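Local structure of arylalkylamine N-Acetyltransferase 2 (Aedes aegypti, 4FD5) at residues A[29-34]-A[133-138]; A[113-118]-A[187-192]; A[147-152]-A[181-186]; A[168-173]-A[214-219]. The protein probably catalyses the transfer of acyl groups from acyl-CoA to the amine of arylalkylamines such as dopamine and serotonin. All blocks are in the same frame, centred on the assembly; numbering follows the deposited sequence.

In the fold
The four contacts illustrate how a GNAT fold is assembled round one mixed sheet. Along the chain, contact 1 closes before 3 and 4 open, while contact 2 crosses 1 and 4. Contact 1 joins a loop to the sheet, contact 2 a helix end to an outermost strand, contact 3 two helices on it, and contact 4 two strands within it. Between centres, contact 4 lies about 9 Å from contact 2 and about 11 Å from contact 3, whereas contacts 1 and 2, like 2 and 3, are about 20 Å apart. Contacts 2 and 4 share the pairing of strands 186-192 and 213-220; helix 174-182 leads from contact 4 into contact 3.

Contact 1. Residues A[29-34]-A[133-138]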
loop_
_atom_site.group_PDB
_atom_site.type_symbol
_atom_site.label_atom_id
_atom_site.label_comp_id
_atom_site.label_asym_id
_atom_site.label_seq_id
_atom_site.Cartn_x
_atom_site.Cartn_y
_atom_site.Cartn_z
ATOM N N THR A 29 9.329 -9.721 5.163
ATOM C CA THR A 29 9.728 -9.453 3.786
ATOM C C THR A 29 9.471 -8.034 3.342
ATOM O O THR A 29 10.091 -7.561 2.381
ATOM C CB THR A 29 9.067 -10.422 2.763
ATOM O OG1 THR A 29 7.668 -10.143 2.665
ATOM C CG2 THR A 29 9.262 -11.865 3.158
ATOM N N PHE A 30 8.571 -7.350 4.039
ATOM C CA PHE A 30 8.040 -6.112 3.505
ATOM C C PHE A 30 8.313 -4.874 4.339
ATOM O O PHE A 30 8.848 -3.903 3.835
ATOM C CB PHE A 30 6.538 -6.224 3.244
ATOM C CG PHE A 30 5.946 -4.973 2.677
ATOM C CD1 PHE A 30 6.041 -4.703 1.315
ATOM C CD2 PHE A 30 5.316 -4.051 3.499
ATOM C CE1 PHE A 30 5.511 -3.551 0.784
ATOM C CE2 PHE A 30 4.776 -2.891 2.969
ATOM C CZ PHE A 30 4.877 -2.636 1.605
ATOM N N PHE A 31 7.914 -4.907 5.607
ATOM C CA PHE A 31 7.836 -3.692 6.412
ATOM C C PHE A 31 9.166 -2.934 6.464
ATOM O O PHE A 31 9.195 -1.731 6.254
ATOM C CB PHE A 31 7.391 -4.026 7.839
ATOM C CG PHE A 31 5.912 -4.332 7.989
ATOM C CD1 PHE A 31 4.954 -3.671 7.234
ATOM C CD2 PHE A 31 5.494 -5.269 8.926
ATOM C CE1 PHE A 31 3.601 -3.942 7.402
ATOM C CE2 PHE A 31 4.136 -5.541 9.109
ATOM C CZ PHE A 31 3.192 -4.888 8.335
ATOM N N ALA A 32 10.260 -3.636 6.745
ATOM C CA ALA A 32 11.559 -2.975 6.905
ATOM C C ALA A 32 12.178 -2.527 5.574
ATOM O O ALA A 32 13.082 -1.697 5.558
ATOM C CB ALA A 32 12.527 -3.880 7.655
ATOM N N ASP A 33 11.675 -3.076 4.472
ATOM C CA ASP A 33 12.221 -2.832 3.133
ATOM C C ASP A 33 11.479 -1.718 2.378
ATOM O O ASP A 33 11.971 -1.179 1.392
ATOM C CB ASP A 33 12.126 -4.140 2.345
ATOM C CG ASP A 33 13.103 -4.214 1.195
ATOM O OD1 ASP A 33 14.215 -3.657 1.303
ATOM O OD2 ASP A 33 12.753 -4.861 0.186
ATOM N N GLU A 34 10.272 -1.395 2.828
ATOM C CA GLU A 34 9.452 -0.371 2.194
ATOM C C GLU A 34 10.225 0.961 2.212
ATOM O O GLU A 34 10.837 1.312 3.220
ATOM C CB GLU A 34 8.120 -0.276 2.964
ATOM C CG GLU A 34 6.984 0.421 2.247
ATOM C CD GLU A 34 6.999 1.918 2.458
ATOM O OE1 GLU A 34 7.716 2.375 3.363
ATOM O OE2 GLU A 34 6.281 2.626 1.730
ATOM N N ILE A 133 -5.210 -0.144 -3.192
ATOM C CA ILE A 133 -4.128 -1.110 -3.042
ATOM C C ILE A 133 -3.141 -0.489 -2.061
ATOM O O ILE A 133 -2.566 0.566 -2.331
ATOM C CB ILE A 133 -3.416 -1.385 -4.382
ATOM C CG1 ILE A 133 -4.384 -1.931 -5.419
ATOM C CG2 ILE A 133 -2.268 -2.384 -4.199
ATOM C CD1 ILE A 133 -3.934 -1.664 -6.855
ATOM N N ARG A 134 -2.954 -1.128 -0.912
ATOM C CA ARG A 134 -2.143 -0.547 0.151
ATOM C C ARG A 134 -0.761 -1.155 0.261
ATOM O O ARG A 134 0.216 -0.429 0.490
ATOM C CB ARG A 134 -2.870 -0.639 1.491
ATOM C CG ARG A 134 -4.137 0.178 1.462
ATOM C CD ARG A 134 -4.875 0.190 2.805
ATOM N NE ARG A 134 -6.006 1.102 2.688
ATOM C CZ ARG A 134 -7.106 1.071 3.432
ATOM N NH1 ARG A 134 -7.246 0.174 4.404
ATOM N NH2 ARG A 134 -8.070 1.956 3.197
ATOM N N ILE A 135 -0.689 -2.482 0.149
ATOM C CA ILE A 135 0.602 -3.156 0.154
ATOM C C ILE A 135 0.665 -4.142 -0.997
ATOM O O ILE A 135 -0.290 -4.874 -1.225
ATOM C CB ILE A 135 0.830 -3.947 1.463
ATOM C CG1 ILE A 135 1.037 -2.974 2.624
ATOM C CG2 ILE A 135 2.023 -4.883 1.318
ATOM C CD1 ILE A 135 1.340 -3.669 3.947
ATOM N N LEU A 136 1.783 -4.154 -1.725
ATOM C CA LEU A 136 2.045 -5.185 -2.726
ATOM C C LEU A 136 3.411 -5.765 -2.390
ATOM O O LEU A 136 4.417 -5.039 -2.390
ATOM C CB LEU A 136 2.048 -4.576 -4.136
ATOM C CG LEU A 136 2.422 -5.496 -5.301
ATOM C CD1 LEU A 136 1.445 -6.659 -5.411
ATOM C CD2 LEU A 136 2.447 -4.684 -6.577
ATOM N N SER A 137 3.441 -7.061 -2.098
ATOM C CA SER A 137 4.638 -7.688 -1.526
ATOM C C SER A 137 4.820 -9.086 -2.108
ATOM O O SER A 137 3.859 -9.846 -2.187
ATOM C CB SER A 137 4.476 -7.789 0.005
ATOM O OG SER A 137 5.593 -8.442 0.583
ATOM N N VAL A 138 6.037 -9.417 -2.551
ATOM C CA VAL A 138 6.317 -10.757 -3.059
ATOM C C VAL A 138 7.601 -11.260 -2.415
ATOM O O VAL A 138 8.624 -10.577 -2.451
ATOM C CB VAL A 138 6.480 -10.766 -4.598
ATOM C CG1 VAL A 138 6.835 -12.188 -5.103
ATOM C CG2 VAL A 138 5.224 -10.246 -5.263
#
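Phe30, in the loop after helix 19-29, lays its ring on strand 129-138 between Ser137 and Ile135. CG stands anti to the backbone N (chi1 -179°), which sets it beside the carbonyl carbon. The side chain begins beside Ser137, with Phe30 CB 3.6 Å from Ser137 OG. Further out, Phe30 CD1 passes Ser137 CB at 3.7 Å, and Phe30 CE1 comes equally near the carbonyl atom Leu136 O. On the other flank Phe30 CE2 meets Ile135 CD1 at 3.7 Å. At the tip, Phe30 CZ lies 3.6 Å from Ile135 CG2. This methyl sits over the middle of the ring, only 11° off its normal, and forms a CH-pi interaction. In the ring plane, CD1 of Phe31 meets the edge of Phe30, while Phe31 CE1 extends to 4.1 Å from Ile135 CD1. Ile135 thus gives CG2 to Phe30, while its CD1 touches both rings and is nearer to Phe30. At the polar end, Thr29 OG1 and Ser137 OG come within 3.4 Å of each other, and both are held by His25: its carbonyl oxygen bonds to the threonine hydroxyl and its NE2 to the serine hydroxyl. Leu26 of helix 19-29 and Ser56 of helix 50-60 also touch Ile135. This isoleucine belongs, with Arg134, to a classic beta bulge facing Leu80; a bulge in this central strand is a hallmark of the GNAT fold, consistent with the opening between this strand and strand 166-171 where GNAT enzymes receive acyl-CoA.

Contact 2. Residues A[113-118]-A[187-192]; sequences YEQNLK and TKCEIN
Two torsions of Gln115 direct its amide toward Cys189: CG is anti to the carbonyl carbon (chi1 -69°), and a bend at chi2 (-63°) turns CD back from a straight course. Cys189 answers with SG anti to its own backbone N (chi1 -169°), so that sulfur and amide meet between the end of helix 103-116 and strand 186-192. Gln115 OE1 lies 3.3 Å from Cys189 SG. The backbone oxygen is farther from this sulfur, with Gln115 O at 3.9 Å from Cys189 SG. Beyond the sulfur, the glutamine crosses Ile191 at about a right angle. Gln115 CD rests 3.9 Å from Ile191 CG2, and Gln115 NE2 approaches Ile191 CD1 to 3.8 Å. The hydrophobic branches thus touch both the carbon and the nitrogen of the amide. Lys118 lays its aliphatic chain against the sulfur, Lys118 CD and CE each coming 4.0 Å from Cys189 SG. Around this pairing, Leu214 of strand 213-220 also touches Gln115, while Asn116 bonds to Lys168 and Asp170, joining the helix end to the sheet by a second route. Lys188 and Cys189 together form a classic beta bulge opposite Ile216, at the point where the strand turns a corner. No hydrogen bond spans the two segments, the amide oxygen and the sulfur only touching. Cohesion here consequently depends on dispersion, shape and weak dipolar effects; the glutamine oxygen might favour a neutral thiol on Cys189, an influence that the nearby lysine could partly offset.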
loop_
_atom_site.group_PDB
_atom_site.type_symbol
_atom_site.label_atom_id
_atom_site.label_comp_id
_atom_site.label_asym_id
_atom_site.label_seq_id
_atom_site.Cartn_x
_atom_site.Cartn_y
_atom_site.Cartn_z
ATOM N N TYR A 113 -0.949 11.965 4.060
ATOM C CA TYR A 113 -2.107 12.848 4.275
ATOM C C TYR A 113 -2.039 14.126 3.426
ATOM O O TYR A 113 -2.987 14.501 2.717
ATOM C CB TYR A 113 -2.198 13.190 5.765
ATOM C CG TYR A 113 -3.230 14.241 6.089
ATOM C CD1 TYR A 113 -4.578 13.913 6.183
ATOM C CD2 TYR A 113 -2.851 15.562 6.306
ATOM C CE1 TYR A 113 -5.518 14.872 6.476
ATOM C CE2 TYR A 113 -3.785 16.527 6.596
ATOM C CZ TYR A 113 -5.117 16.175 6.678
ATOM O OH TYR A 113 -6.049 17.146 6.970
ATOM N N GLU A 114 -0.892 14.782 3.493
ATOM C CA GLU A 114 -0.675 16.012 2.753
ATOM C C GLU A 114 -0.852 15.816 1.263
ATOM O O GLU A 114 -1.489 16.635 0.599
ATOM C CB GLU A 114 0.727 16.529 2.993
ATOM C CG GLU A 114 0.956 17.060 4.363
ATOM C CD GLU A 114 2.364 17.588 4.491
ATOM O OE1 GLU A 114 3.291 16.944 3.940
ATOM O OE2 GLU A 114 2.535 18.651 5.113
ATOM N N GLN A 115 -0.284 14.746 0.720
ATOM C CA GLN A 115 -0.389 14.565 -0.721
ATOM C C GLN A 115 -1.826 14.253 -1.108
ATOM O O GLN A 115 -2.325 14.750 -2.125
ATOM C CB GLN A 115 0.576 13.492 -1.218
ATOM C CG GLN A 115 2.027 13.927 -1.122
ATOM C CD GLN A 115 2.313 15.120 -2.008
ATOM O OE1 GLN A 115 2.173 15.041 -3.227
ATOM N NE2 GLN A 115 2.688 16.239 -1.399
ATOM N N ASN A 116 -2.501 13.462 -0.280
ATOM C CA ASN A 116 -3.904 13.147 -0.552
ATOM C C ASN A 116 -4.843 14.353 -0.507
ATOM O O ASN A 116 -5.918 14.321 -1.114
ATOM C CB ASN A 116 -4.402 12.026 0.358
ATOM C CG ASN A 116 -4.143 10.660 -0.230
ATOM O OD1 ASN A 116 -4.820 10.250 -1.171
ATOM N ND2 ASN A 116 -3.154 9.952 0.308
ATOM N N LEU A 117 -4.452 15.409 0.205
ATOM C CA LEU A 117 -5.249 16.645 0.159
ATOM C C LEU A 117 -5.298 17.334 -1.211
ATOM O O LEU A 117 -6.138 18.206 -1.446
ATOM C CB LEU A 117 -4.745 17.651 1.189
ATOM C CG LEU A 117 -4.970 17.322 2.660
ATOM C CD1 LEU A 117 -4.344 18.416 3.535
ATOM C CD2 LEU A 117 -6.449 17.180 2.958
ATOM N N LYS A 118 -4.402 16.966 -2.113
ATOM C CA LYS A 118 -4.242 17.732 -3.340
ATOM C C LYS A 118 -5.131 17.225 -4.465
ATOM O O LYS A 118 -5.208 17.833 -5.530
ATOM C CB LYS A 118 -2.780 17.727 -3.770
ATOM C CG LYS A 118 -1.864 18.288 -2.698
ATOM C CD LYS A 118 -0.412 18.177 -3.090
ATOM C CE LYS A 118 -0.177 18.784 -4.464
ATOM N NZ LYS A 118 1.279 19.022 -4.733
ATOM N N THR A 187 -0.811 8.473 -13.013
ATOM C CA THR A 187 -0.371 9.310 -11.897
ATOM C C THR A 187 -1.224 10.576 -11.790
ATOM O O THR A 187 -1.355 11.334 -12.760
ATOM C CB THR A 187 1.130 9.675 -12.039
ATOM O OG1 THR A 187 1.903 8.469 -12.038
ATOM C CG2 THR A 187 1.594 10.569 -10.907
ATOM N N LYS A 188 -1.816 10.779 -10.616
ATOM C CA LYS A 188 -2.645 11.943 -10.346
ATOM C C LYS A 188 -1.876 12.967 -9.525
ATOM O O LYS A 188 -2.135 14.169 -9.635
ATOM C CB LYS A 188 -3.929 11.543 -9.618
ATOM C CG LYS A 188 -4.765 10.528 -10.377
ATOM C CD LYS A 188 -4.980 10.981 -11.818
ATOM C CE LYS A 188 -6.434 11.340 -12.085
ATOM N NZ LYS A 188 -6.609 11.913 -13.455
ATOM N N CYS A 189 -0.939 12.498 -8.704
ATOM C CA CYS A 189 -0.187 13.418 -7.837
ATOM C C CYS A 189 1.199 12.823 -7.651
ATOM O O CYS A 189 1.321 11.617 -7.571
ATOM C CB CYS A 189 -0.907 13.557 -6.474
ATOM S SG CYS A 189 -0.289 14.866 -5.406
ATOM N N GLU A 190 2.250 13.634 -7.596
ATOM C CA GLU A 190 3.576 13.066 -7.355
ATOM C C GLU A 190 4.491 14.042 -6.641
ATOM O O GLU A 190 4.332 15.251 -6.758
ATOM C CB GLU A 190 4.219 12.575 -8.647
ATOM C CG GLU A 190 4.584 13.651 -9.642
ATOM C CD GLU A 190 5.133 13.067 -10.932
ATOM O OE1 GLU A 190 5.121 11.824 -11.079
ATOM O OE2 GLU A 190 5.567 13.845 -11.800
ATOM N N ILE A 191 5.451 13.497 -5.895
ATOM C CA ILE A 191 6.448 14.337 -5.229
ATOM C C ILE A 191 7.801 13.630 -5.146
ATOM O O ILE A 191 7.875 12.423 -4.879
ATOM C CB ILE A 191 5.968 14.795 -3.832
ATOM C CG1 ILE A 191 6.957 15.803 -3.220
ATOM C CG2 ILE A 191 5.761 13.602 -2.906
ATOM C CD1 ILE A 191 6.475 16.382 -1.901
ATOM N N ASN A 192 8.872 14.376 -5.419
ATOM C CA ASN A 192 10.225 13.844 -5.333
ATOM C C ASN A 192 10.693 13.904 -3.897
ATOM O O ASN A 192 10.566 14.946 -3.255
ATOM C CB ASN A 192 11.194 14.680 -6.177
ATOM C CG ASN A 192 10.939 14.558 -7.664
ATOM O OD1 ASN A 192 10.796 13.458 -8.191
ATOM N ND2 ASN A 192 10.892 15.694 -8.350
#

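Contact 3. Residues A[147-152]-A[181-186]; sequences LAKKLI and SSLGFI
Leu183 and Phe185 belong to the Schellman motif that ends helix 174-182, and both turn their side chains to Ile152 of helix 147-161. In the motif, Phe185 N bonds to Val180 O and Gly184 N to Ser181 O, with Gly184 taking the positive phi of 94° that the turn demands. Leu183, just before this glycine, splits its two methyls between two residues of the other helix. Leu183 CD1 presses on Ile152 CG2 at 3.4 Å, tighter than normal van der Waals contact. Leu183 CD2 goes to the lysine instead and lies 3.6 Å from Lys149 CE. The lysine chain runs out fully extended, starting with CG anti to the backbone N (chi1 -173°), and crosses the leucine obliquely with its methylenes. Near its end, Lys149 CE also passes Ser182 OG at 3.6 Å, but that hydroxyl has its hydrogen bond with Val179 O. The ammonium group reaches Ser182 by way of water: Lys149 NZ donates to the molecule at 2.6 Å. The same water donates to Ser182 O over 2.9 Å, bridging the ammonium group, near the start of helix 147-161, to the backbone at the C-terminal end of helix 174-182. Deeper down, Ile152 CG2 is 4.4 Å from Phe185 CE1. Ile133 of strand 129-138 touches both of these residues, which makes the lower layer continuous with the sheet. Strand 129-138, helix 147-161 and the parallel strand 166-171 form a beta-alpha-beta unit, and the following helix packing beside its helix on the sheet is typical of the GNAT fold.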
loop_
_atom_site.group_PDB
_atom_site.type_symbol
_atom_site.label_atom_id
_atom_site.label_comp_id
_atom_site.label_asym_id
_atom_site.label_seq_id
_atom_site.Cartn_x
_atom_site.Cartn_y
_atom_site.Cartn_z
ATOM N N LEU A 147 4.408 -12.586 -10.194
ATOM C CA LEU A 147 3.364 -12.546 -9.163
ATOM C C LEU A 147 2.878 -11.143 -8.796
ATOM O O LEU A 147 1.691 -10.955 -8.545
ATOM C CB LEU A 147 3.774 -13.318 -7.896
ATOM C CG LEU A 147 3.992 -14.819 -8.063
ATOM C CD1 LEU A 147 4.470 -15.401 -6.751
ATOM C CD2 LEU A 147 2.714 -15.505 -8.529
ATOM N N ALA A 148 3.762 -10.152 -8.745
ATOM C CA ALA A 148 3.295 -8.804 -8.402
ATOM C C ALA A 148 2.166 -8.335 -9.344
ATOM O O ALA A 148 1.080 -7.867 -8.910
ATOM C CB ALA A 148 4.466 -7.819 -8.398
ATOM N N LYS A 149 2.415 -8.484 -10.647
ATOM C CA LYS A 149 1.470 -8.028 -11.639
ATOM C C LYS A 149 0.190 -8.848 -11.522
ATOM O O LYS A 149 -0.907 -8.300 -11.535
ATOM C CB LYS A 149 2.078 -8.135 -13.041
ATOM C CG LYS A 149 1.225 -7.517 -14.114
ATOM C CD LYS A 149 2.002 -7.553 -15.427
ATOM C CE LYS A 149 1.290 -6.797 -16.521
ATOM N NZ LYS A 149 2.017 -6.909 -17.821
ATOM N N LYS A 150 0.331 -10.163 -11.364
ATOM C CA LYS A 150 -0.841 -11.029 -11.240
ATOM C C LYS A 150 -1.685 -10.688 -10.008
ATOM O O LYS A 150 -2.908 -10.745 -10.062
ATOM C CB LYS A 150 -0.439 -12.495 -11.217
ATOM C CG LYS A 150 0.238 -12.955 -12.508
ATOM C CD LYS A 150 0.613 -14.439 -12.415
ATOM C CE LYS A 150 1.350 -14.920 -13.660
ATOM N NZ LYS A 150 0.499 -14.801 -14.873
ATOM N N LEU A 151 -1.033 -10.332 -8.910
ATOM C CA LEU A 151 -1.748 -9.931 -7.702
ATOM C C LEU A 151 -2.594 -8.696 -7.936
ATOM O O LEU A 151 -3.729 -8.615 -7.452
ATOM C CB LEU A 151 -0.770 -9.720 -6.542
ATOM C CG LEU A 151 -0.247 -10.982 -5.881
ATOM C CD1 LEU A 151 0.977 -10.667 -5.033
ATOM C CD2 LEU A 151 -1.367 -11.616 -5.043
ATOM N N ILE A 152 -2.060 -7.738 -8.692
ATOM C CA ILE A 152 -2.856 -6.556 -9.004
ATOM C C ILE A 152 -3.994 -6.900 -9.985
ATOM O O ILE A 152 -5.105 -6.405 -9.851
ATOM C CB ILE A 152 -1.973 -5.416 -9.553
ATOM C CG1 ILE A 152 -0.934 -5.008 -8.497
ATOM C CG2 ILE A 152 -2.829 -4.227 -9.904
ATOM C CD1 ILE A 152 -1.542 -4.731 -7.123
ATOM N N SER A 181 1.562 0.974 -13.348
ATOM C CA SER A 181 1.612 1.707 -14.623
ATOM C C SER A 181 1.368 0.758 -15.784
ATOM O O SER A 181 0.620 1.069 -16.725
ATOM C CB SER A 181 2.983 2.368 -14.810
ATOM O OG SER A 181 3.147 3.477 -13.956
ATOM N N SER A 182 2.006 -0.408 -15.729
ATOM C CA SER A 182 1.858 -1.404 -16.783
ATOM C C SER A 182 0.436 -1.934 -16.882
ATOM O O SER A 182 0.032 -2.468 -17.927
ATOM C CB SER A 182 2.829 -2.564 -16.573
ATOM O OG SER A 182 2.350 -3.490 -15.612
ATOM N N LEU A 183 -0.312 -1.807 -15.787
ATOM C CA LEU A 183 -1.724 -2.209 -15.786
ATOM C C LEU A 183 -2.734 -1.061 -15.969
ATOM O O LEU A 183 -3.928 -1.218 -15.693
ATOM C CB LEU A 183 -2.031 -2.980 -14.501
ATOM C CG LEU A 183 -1.283 -4.296 -14.381
ATOM C CD1 LEU A 183 -1.397 -4.866 -12.964
ATOM C CD2 LEU A 183 -1.815 -5.276 -15.414
ATOM N N GLY A 184 -2.252 0.092 -16.436
ATOM C CA GLY A 184 -3.132 1.187 -16.795
ATOM C C GLY A 184 -3.392 2.231 -15.724
ATOM O O GLY A 184 -4.226 3.114 -15.919
ATOM N N PHE A 185 -2.702 2.144 -14.590
ATOM C CA PHE A 185 -2.830 3.196 -13.587
ATOM C C PHE A 185 -2.137 4.461 -14.070
ATOM O O PHE A 185 -1.091 4.392 -14.727
ATOM C CB PHE A 185 -2.257 2.749 -12.237
ATOM C CG PHE A 185 -3.149 1.802 -11.474
ATOM C CD1 PHE A 185 -3.431 0.539 -11.970
ATOM C CD2 PHE A 185 -3.696 2.177 -10.255
ATOM C CE1 PHE A 185 -4.255 -0.345 -11.259
ATOM C CE2 PHE A 185 -4.521 1.304 -9.541
ATOM C CZ PHE A 185 -4.787 0.038 -10.037
ATOM N N ILE A 186 -2.743 5.600 -13.736
ATOM C CA ILE A 186 -2.290 6.924 -14.151
ATOM C C ILE A 186 -1.901 7.718 -12.915
ATOM O O ILE A 186 -2.601 7.676 -11.898
ATOM C CB ILE A 186 -3.449 7.680 -14.848
ATOM C CG1 ILE A 186 -3.931 6.900 -16.072
ATOM C CG2 ILE A 186 -3.043 9.109 -15.208
ATOM C CD1 ILE A 186 -2.822 6.494 -16.987
HETATM O O HOH W 1 0.669 -5.020 -19.069
#

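Contact 4. Residues A[168-173]-A[214-219]; sequences KTDATG and LKIMCK
Thr169 and Ala171 pair antiparallel with Met217 and Lys215, the two strand axes passing 4.7 Å apart at 171°. In the GNAT sheet this is where strand 213-220 inserts between strands 166-171 and 186-192. Thr169 exchanges two backbone bonds with Met217, and Ala171 exchanges two with Lys215, each N-to-O distance being 2.9 Å. Between them, Asp170 and Ile216 form a non-hydrogen-bonded pair whose side chains lie side by side, pointing the same way. Asp170 OD1 passes 3.5 Å from Ile216 CG2, so a charged group runs beside a methyl. Its charge is met by Lys168, two residues back on the same strand. On the face bearing Thr169 and Ala171, Thr169 CG2 lies 4.1 Å from Met217 CB, and Ala171 CB is 4.2 Å from Met217 SD. Helix 174-182 packs over this face through Val180 and Ser181. Where the first strand ends, Leu214 CD1 reaches Thr172 CG2 at 3.9 Å. In the salt bridge, Lys168 NZ meets Asp170 OD1 at 2.6 Å, on its syn side and 16° out of the carboxylate plane.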
loop_
_atom_site.group_PDB
_atom_site.type_symbol
_atom_site.label_atom_id
_atom_site.label_comp_id
_atom_site.label_asym_id
_atom_site.label_seq_id
_atom_site.Cartn_x
_atom_site.Cartn_y
_atom_site.Cartn_z
ATOM N N LYS A 168 -7.144 2.831 -6.586
ATOM C CA LYS A 168 -6.187 3.875 -6.213
ATOM C C LYS A 168 -5.026 3.227 -5.493
ATOM O O LYS A 168 -5.218 2.248 -4.782
ATOM C CB LYS A 168 -6.886 4.875 -5.277
ATOM C CG LYS A 168 -5.991 5.901 -4.579
ATOM C CD LYS A 168 -6.822 6.720 -3.582
ATOM C CE LYS A 168 -6.030 7.881 -2.974
ATOM N NZ LYS A 168 -5.126 7.436 -1.884
ATOM N N THR A 169 -3.816 3.755 -5.671
ATOM C CA THR A 169 -2.704 3.316 -4.837
ATOM C C THR A 169 -1.759 4.487 -4.568
ATOM O O THR A 169 -1.509 5.304 -5.457
ATOM C CB THR A 169 -1.946 2.110 -5.457
ATOM O OG1 THR A 169 -1.039 1.551 -4.500
ATOM C CG2 THR A 169 -1.158 2.537 -6.690
ATOM N N ASP A 170 -1.250 4.573 -3.341
ATOM C CA ASP A 170 -0.270 5.591 -3.000
ATOM C C ASP A 170 1.082 4.882 -2.999
ATOM O O ASP A 170 1.516 4.329 -1.988
ATOM C CB ASP A 170 -0.595 6.231 -1.638
ATOM C CG ASP A 170 -1.980 6.895 -1.607
ATOM O OD1 ASP A 170 -2.643 6.985 -2.670
ATOM O OD2 ASP A 170 -2.417 7.308 -0.510
ATOM N N ALA A 171 1.720 4.891 -4.165
ATOM C CA ALA A 171 2.859 4.061 -4.454
ATOM C C ALA A 171 4.126 4.800 -4.091
ATOM O O ALA A 171 4.469 5.800 -4.715
ATOM C CB ALA A 171 2.868 3.694 -5.919
ATOM N N THR A 172 4.802 4.305 -3.063
ATOM C CA THR A 172 5.991 4.977 -2.551
ATOM C C THR A 172 7.253 4.508 -3.236
ATOM O O THR A 172 8.280 5.181 -3.150
ATOM C CB THR A 172 6.154 4.736 -1.037
ATOM O OG1 THR A 172 6.282 3.327 -0.793
ATOM C CG2 THR A 172 4.946 5.269 -0.287
ATOM N N GLY A 173 7.181 3.353 -3.895
ATOM C CA GLY A 173 8.362 2.736 -4.481
ATOM C C GLY A 173 8.297 2.548 -5.988
ATOM O O GLY A 173 7.216 2.415 -6.571
ATOM N N LEU A 214 7.026 9.666 -4.568
ATOM C CA LEU A 214 5.744 9.128 -4.124
ATOM C C LEU A 214 4.742 9.495 -5.212
ATOM O O LEU A 214 4.638 10.667 -5.581
ATOM C CB LEU A 214 5.314 9.774 -2.814
ATOM C CG LEU A 214 3.833 9.661 -2.443
ATOM C CD1 LEU A 214 3.410 8.212 -2.266
ATOM C CD2 LEU A 214 3.573 10.432 -1.169
ATOM N N LYS A 215 4.019 8.509 -5.745
ATOM C CA LYS A 215 3.015 8.797 -6.768
ATOM C C LYS A 215 1.668 8.290 -6.295
ATOM O O LYS A 215 1.550 7.122 -5.935
ATOM C CB LYS A 215 3.363 8.124 -8.095
ATOM C CG LYS A 215 4.698 8.540 -8.694
ATOM C CD LYS A 215 4.893 7.929 -10.085
ATOM C CE LYS A 215 6.227 8.362 -10.685
ATOM N NZ LYS A 215 6.363 7.895 -12.089
ATOM N N ILE A 216 0.669 9.168 -6.264
ATOM C CA ILE A 216 -0.713 8.734 -6.086
ATOM C C ILE A 216 -1.304 8.463 -7.467
ATOM O O ILE A 216 -1.364 9.373 -8.328
ATOM C CB ILE A 216 -1.566 9.747 -5.320
ATOM C CG1 ILE A 216 -1.004 9.944 -3.911
ATOM C CG2 ILE A 216 -3.023 9.287 -5.272
ATOM C CD1 ILE A 216 -1.773 10.970 -3.101
ATOM N N MET A 217 -1.714 7.210 -7.657
ATOM C CA MET A 217 -2.044 6.685 -8.972
ATOM C C MET A 217 -3.425 6.068 -8.938
ATOM O O MET A 217 -3.852 5.546 -7.908
ATOM C CB MET A 217 -1.016 5.627 -9.395
ATOM C CG MET A 217 0.427 6.128 -9.332
ATOM S SD MET A 217 1.672 4.906 -9.782
ATOM C CE MET A 217 1.532 4.952 -11.577
ATOM N N CYS A 218 -4.131 6.128 -10.057
ATOM C CA CYS A 218 -5.471 5.551 -10.080
ATOM C C CYS A 218 -5.879 4.972 -11.432
ATOM O O CYS A 218 -5.258 5.238 -12.459
ATOM C CB CYS A 218 -6.499 6.576 -9.604
ATOM S SG CYS A 218 -6.760 7.900 -10.788
ATOM N N LYS A 219 -6.922 4.159 -11.416
ATOM C CA LYS A 219 -7.407 3.532 -12.635
ATOM C C LYS A 219 -8.922 3.457 -12.581
ATOM O O LYS A 219 -9.486 3.007 -11.583
ATOM C CB LYS A 219 -6.824 2.123 -12.778
ATOM C CG LYS A 219 -7.189 1.438 -14.081
ATOM C CD LYS A 219 -6.665 0.022 -14.161
ATOM C CE LYS A 219 -7.017 -0.557 -15.537
ATOM N NZ LYS A 219 -6.624 -1.973 -15.694
#